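Local coordinates for attachment invasion locus protein (Yersinia pestis, PDB 3QRA) that promotes bacterial attachment to and invasion of eukaryotic host cells as an outer membrane beta-barrel, by a mechanism not yet known, at residues Lys33-Phe38 with Val79-Glu84. Residues are numbered along the deposited sequence; the frame is centred on the assembly and turned at random.
Sequences KYRYEF and VFRINE
Arg81 grips the carboxylate of Glu37 side-on with two nitrogens in a salt bridge. Arg81 NE donates to Glu37 OE1 at 3.0 Å. Arg81 NH2 donates to Glu37 OE2 at 3.2 Å. Both bonds are fairly straight (163°). The oxygens lie near the guanidinium plane, but the nitrogens approach from above the carboxylate plane. A bend at chi3 (-63°) sets the Arg81 guanidinium edge against Glu37. Arg81 NH1 donates to Asn83 O at 3.0 Å, which helps fix the guanidinium's rotation. Glu37 also pairs with Arg156.

Arg35 reaches across fully extended, its guanidinium nearly parallel to that of Arg81 (7° between planes). NH2 of Arg35 and NH2 of Arg81 are 3.3 Å apart and not bonded. Glu37 lies over one face of Arg35 in a long salt bridge of charges only, and probably offsets the like charges. The three residues form a salt-bridge network. Ser87 and Gln123 accept bonds from Arg35. A water links Arg35 NH2 to Val79 O.

The opposite face of Arg35 carries Val79, whose CG2 is 3.6 Å from Arg35 CZ. Val79 CG1 packs along Arg35 from CG to NE. Arg35 NE is buried without a polar partner.

These charges join non-adjacent strands 28-37 and 66-81 through the barrel interior, as is typical of the polar cores of small eight-stranded outer membrane barrels.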
ATOM      1  N   LYS A  33      -2.486   8.596   1.239  1.00 20.75           N
ATOM      2  CA  LYS A  33      -1.152   9.144   1.508  1.00 19.65           C
ATOM      3  C   LYS A  33      -1.258  10.607   1.884  1.00 21.60           C
ATOM      4  O   LYS A  33      -2.106  11.331   1.347  1.00 22.51           O
ATOM      5  CB  LYS A  33      -0.199   8.959   0.317  1.00 22.67           C
ATOM      6  CG  LYS A  33       0.187   7.500   0.046  1.00 17.38           C
ATOM      7  CD  LYS A  33       1.638   7.438  -0.507  1.00 19.11           C
ATOM      8  CE  LYS A  33       2.049   6.004  -0.854  1.00 20.31           C
ATOM      9  NZ  LYS A  33       1.374   5.513  -2.096  1.00 20.03           N
ATOM     10  N   TYR A  34      -0.401  11.027   2.812  1.00 20.09           N
ATOM     11  CA  TYR A  34      -0.361  12.414   3.259  1.00 21.40           C
ATOM     12  C   TYR A  34       1.089  12.875   3.243  1.00 22.20           C
ATOM     13  O   TYR A  34       1.949  12.231   3.832  1.00 23.89           O
ATOM     14  CB  TYR A  34      -0.933  12.569   4.666  1.00 24.07           C
ATOM     15  CG  TYR A  34      -0.651  13.948   5.241  1.00 32.34           C
ATOM     16  CD1 TYR A  34      -1.400  15.046   4.861  1.00 34.24           C
ATOM     17  CD2 TYR A  34       0.402  14.148   6.122  1.00 40.34           C
ATOM     18  CE1 TYR A  34      -1.127  16.314   5.373  1.00 36.92           C
ATOM     19  CE2 TYR A  34       0.682  15.404   6.637  1.00 40.19           C
ATOM     20  CZ  TYR A  34      -0.081  16.479   6.260  1.00 42.35           C
ATOM     21  OH  TYR A  34       0.218  17.724   6.775  1.00 53.54           O
ATOM     22  N   ARG A  35       1.346  13.978   2.553  1.00 23.22           N
ATOM     23  CA  ARG A  35       2.699  14.500   2.388  1.00 19.51           C
ATOM     24  C   ARG A  35       2.773  15.893   2.959  1.00 19.91           C
ATOM     25  O   ARG A  35       1.824  16.673   2.844  1.00 21.51           O
ATOM     26  CB  ARG A  35       3.067  14.556   0.902  1.00 21.92           C
ATOM     27  CG  ARG A  35       4.432  15.194   0.616  1.00 24.09           C
ATOM     28  CD  ARG A  35       4.637  15.309  -0.887  1.00 21.82           C
ATOM     29  NE  ARG A  35       5.873  16.003  -1.256  1.00 19.03           N
ATOM     30  CZ  ARG A  35       6.238  16.200  -2.516  1.00 26.82           C
ATOM     31  NH1 ARG A  35       5.447  15.760  -3.485  1.00 25.70           N
ATOM     32  NH2 ARG A  35       7.385  16.825  -2.812  1.00 19.53           N
ATOM     33  N   TYR A  36       3.895  16.211   3.592  1.00 18.89           N
ATOM     34  CA  TYR A  36       4.123  17.565   4.062  1.00 20.91           C
ATOM     35  C   TYR A  36       5.538  17.962   3.678  1.00 25.36           C
ATOM     36  O   TYR A  36       6.488  17.233   3.940  1.00 23.33           O
ATOM     37  CB  TYR A  36       3.934  17.680   5.574  1.00 21.23           C
ATOM     38  CG  TYR A  36       4.036  19.116   6.062  1.00 27.60           C
ATOM     39  CD1 TYR A  36       2.911  19.939   6.086  1.00 29.57           C
ATOM     40  CD2 TYR A  36       5.248  19.656   6.471  1.00 25.26           C
ATOM     41  CE1 TYR A  36       2.982  21.237   6.513  1.00 32.86           C
ATOM     42  CE2 TYR A  36       5.327  20.990   6.909  1.00 25.84           C
ATOM     43  CZ  TYR A  36       4.182  21.765   6.924  1.00 34.07           C
ATOM     44  OH  TYR A  36       4.203  23.077   7.351  1.00 35.07           O
ATOM     45  N   GLU A  37       5.663  19.103   3.051  1.00 23.58           N
ATOM     46  CA  GLU A  37       6.931  19.598   2.585  1.00 23.86           C
ATOM     47  C   GLU A  37       7.487  20.622   3.596  1.00 26.00           C
ATOM     48  O   GLU A  37       6.891  21.614   3.801  1.00 26.68           O
ATOM     49  CB  GLU A  37       6.799  20.195   1.192  1.00 25.23           C
ATOM     50  CG  GLU A  37       6.538  19.195   0.098  1.00 21.50           C
ATOM     51  CD  GLU A  37       6.254  19.780  -1.243  1.00 31.61           C
ATOM     52  OE1 GLU A  37       7.133  20.345  -1.862  1.00 26.68           O
ATOM     53  OE2 GLU A  37       5.131  19.659  -1.689  1.00 27.97           O
ATOM     54  N   PHE A  38       8.601  20.294   4.227  1.00 26.32           N
ATOM     55  CA  PHE A  38       9.268  21.096   5.243  1.00 28.17           C
ATOM     56  C   PHE A  38       9.999  22.260   4.648  1.00 30.58           C
ATOM     57  O   PHE A  38      10.195  23.231   5.288  1.00 31.27           O
ATOM     58  CB  PHE A  38      10.377  20.323   5.899  1.00 40.23           C
ATOM     59  CG  PHE A  38       9.949  19.161   6.555  1.00 43.53           C
ATOM     60  CD1 PHE A  38       9.039  19.249   7.546  1.00 53.89           C
ATOM     61  CD2 PHE A  38      10.437  17.951   6.198  1.00 42.93           C
ATOM     62  CE1 PHE A  38       8.615  18.141   8.166  1.00 60.07           C
ATOM     63  CE2 PHE A  38      10.043  16.864   6.838  1.00 50.66           C
ATOM     64  CZ  PHE A  38       9.120  16.944   7.812  1.00 50.86           C
ATOM     65  N   VAL A  79      10.511  12.446   1.327  1.00 19.18           N
ATOM     66  CA  VAL A  79      10.165  12.677  -0.068  1.00 17.09           C
ATOM     67  C   VAL A  79      11.038  13.822  -0.601  1.00 22.08           C
ATOM     68  O   VAL A  79      11.210  14.843   0.065  1.00 22.65           O
ATOM     69  CB  VAL A  79       8.622  12.910  -0.290  1.00 25.12           C
ATOM     70  CG1 VAL A  79       8.029  13.865   0.736  1.00 21.97           C
ATOM     71  CG2 VAL A  79       8.334  13.373  -1.725  1.00 22.37           C
ATOM     72  N   PHE A  80      11.607  13.620  -1.786  1.00 15.90           N
ATOM     73  CA  PHE A  80      12.556  14.555  -2.381  1.00 18.22           C
ATOM     74  C   PHE A  80      11.950  15.157  -3.626  1.00 25.14           C
ATOM     75  O   PHE A  80      11.611  14.437  -4.565  1.00 21.77           O
ATOM     76  CB  PHE A  80      13.858  13.817  -2.760  1.00 21.08           C
ATOM     77  CG  PHE A  80      14.543  13.180  -1.586  1.00 21.58           C
ATOM     78  CD1 PHE A  80      15.475  13.893  -0.847  1.00 21.86           C
ATOM     79  CD2 PHE A  80      14.227  11.886  -1.198  1.00 21.02           C
ATOM     80  CE1 PHE A  80      16.098  13.317   0.253  1.00 22.98           C
ATOM     81  CE2 PHE A  80      14.840  11.308  -0.098  1.00 22.85           C
ATOM     82  CZ  PHE A  80      15.785  12.027   0.627  1.00 19.42           C
ATOM     83  N   ARG A  81      11.806  16.478  -3.644  1.00 21.78           N
ATOM     84  CA  ARG A  81      11.247  17.124  -4.817  1.00 23.50           C
ATOM     85  C   ARG A  81      12.356  17.330  -5.824  1.00 29.84           C
ATOM     86  O   ARG A  81      13.396  17.891  -5.494  1.00 31.73           O
ATOM     87  CB  ARG A  81      10.580  18.463  -4.457  1.00 23.83           C
ATOM     88  CG  ARG A  81      10.090  19.230  -5.677  1.00 27.24           C
ATOM     89  CD  ARG A  81       9.087  20.344  -5.306  1.00 29.60           C
ATOM     90  NE  ARG A  81       7.851  19.833  -4.704  1.00 31.02           N
ATOM     91  CZ  ARG A  81       6.842  19.314  -5.400  1.00 33.08           C
ATOM     92  NH1 ARG A  81       6.926  19.208  -6.723  1.00 31.54           N
ATOM     93  NH2 ARG A  81       5.746  18.896  -4.774  1.00 41.40           N
ATOM     94  N   ILE A  82      12.150  16.845  -7.044  1.00 26.42           N
ATOM     95  CA  ILE A  82      13.136  17.042  -8.103  1.00 33.82           C
ATOM     96  C   ILE A  82      12.948  18.394  -8.760  1.00 37.08           C
ATOM     97  O   ILE A  82      13.902  19.166  -8.942  1.00 32.03           O
ATOM     98  CB  ILE A  82      13.019  15.977  -9.188  1.00 33.77           C
ATOM     99  CG1 ILE A  82      13.048  14.582  -8.568  1.00 29.96           C
ATOM    100  CG2 ILE A  82      14.134  16.166 -10.229  1.00 37.57           C
ATOM    101  CD1 ILE A  82      12.942  13.473  -9.589  1.00 39.34           C
ATOM    102  N   ASN A  83      11.703  18.665  -9.135  1.00 30.63           N
ATOM    103  CA  ASN A  83      11.340  19.936  -9.748  1.00 39.56           C
ATOM    104  C   ASN A  83       9.881  20.218  -9.469  1.00 35.76           C
ATOM    105  O   ASN A  83       9.287  19.574  -8.612  1.00 32.66           O
ATOM    106  CB  ASN A  83      11.611  19.923 -11.254  1.00 41.43           C
ATOM    107  CG  ASN A  83      11.033  18.705 -11.946  1.00 41.51           C
ATOM    108  OD1 ASN A  83       9.881  18.328 -11.721  1.00 39.52           O
ATOM    109  ND2 ASN A  83      11.835  18.081 -12.796  1.00 40.79           N
ATOM    110  N   GLU A  84       9.290  21.143 -10.203  1.00 30.33           N
ATOM    111  CA  GLU A  84       7.927  21.499  -9.958  1.00 33.65           C
ATOM    112  C   GLU A  84       6.974  20.347 -10.163  1.00 31.41           C
ATOM    113  O   GLU A  84       5.952  20.351  -9.599  1.00 35.89           O
ATOM    114  CB  GLU A  84       7.435  22.592 -10.897  1.00 44.07           C
ATOM    115  CG  GLU A  84       8.229  23.789 -11.075  1.00 62.57           C
ATOM    116  CD  GLU A  84       7.816  24.476 -12.368  1.00 74.38           C
ATOM    117  OE1 GLU A  84       8.693  24.661 -13.210  1.00 74.16           O
ATOM    118  OE2 GLU A  84       6.610  24.771 -12.564  1.00 77.56           O
TER
HETATM  119  O   HOH W   1       9.324  17.057  -0.641  1.00 22.53           O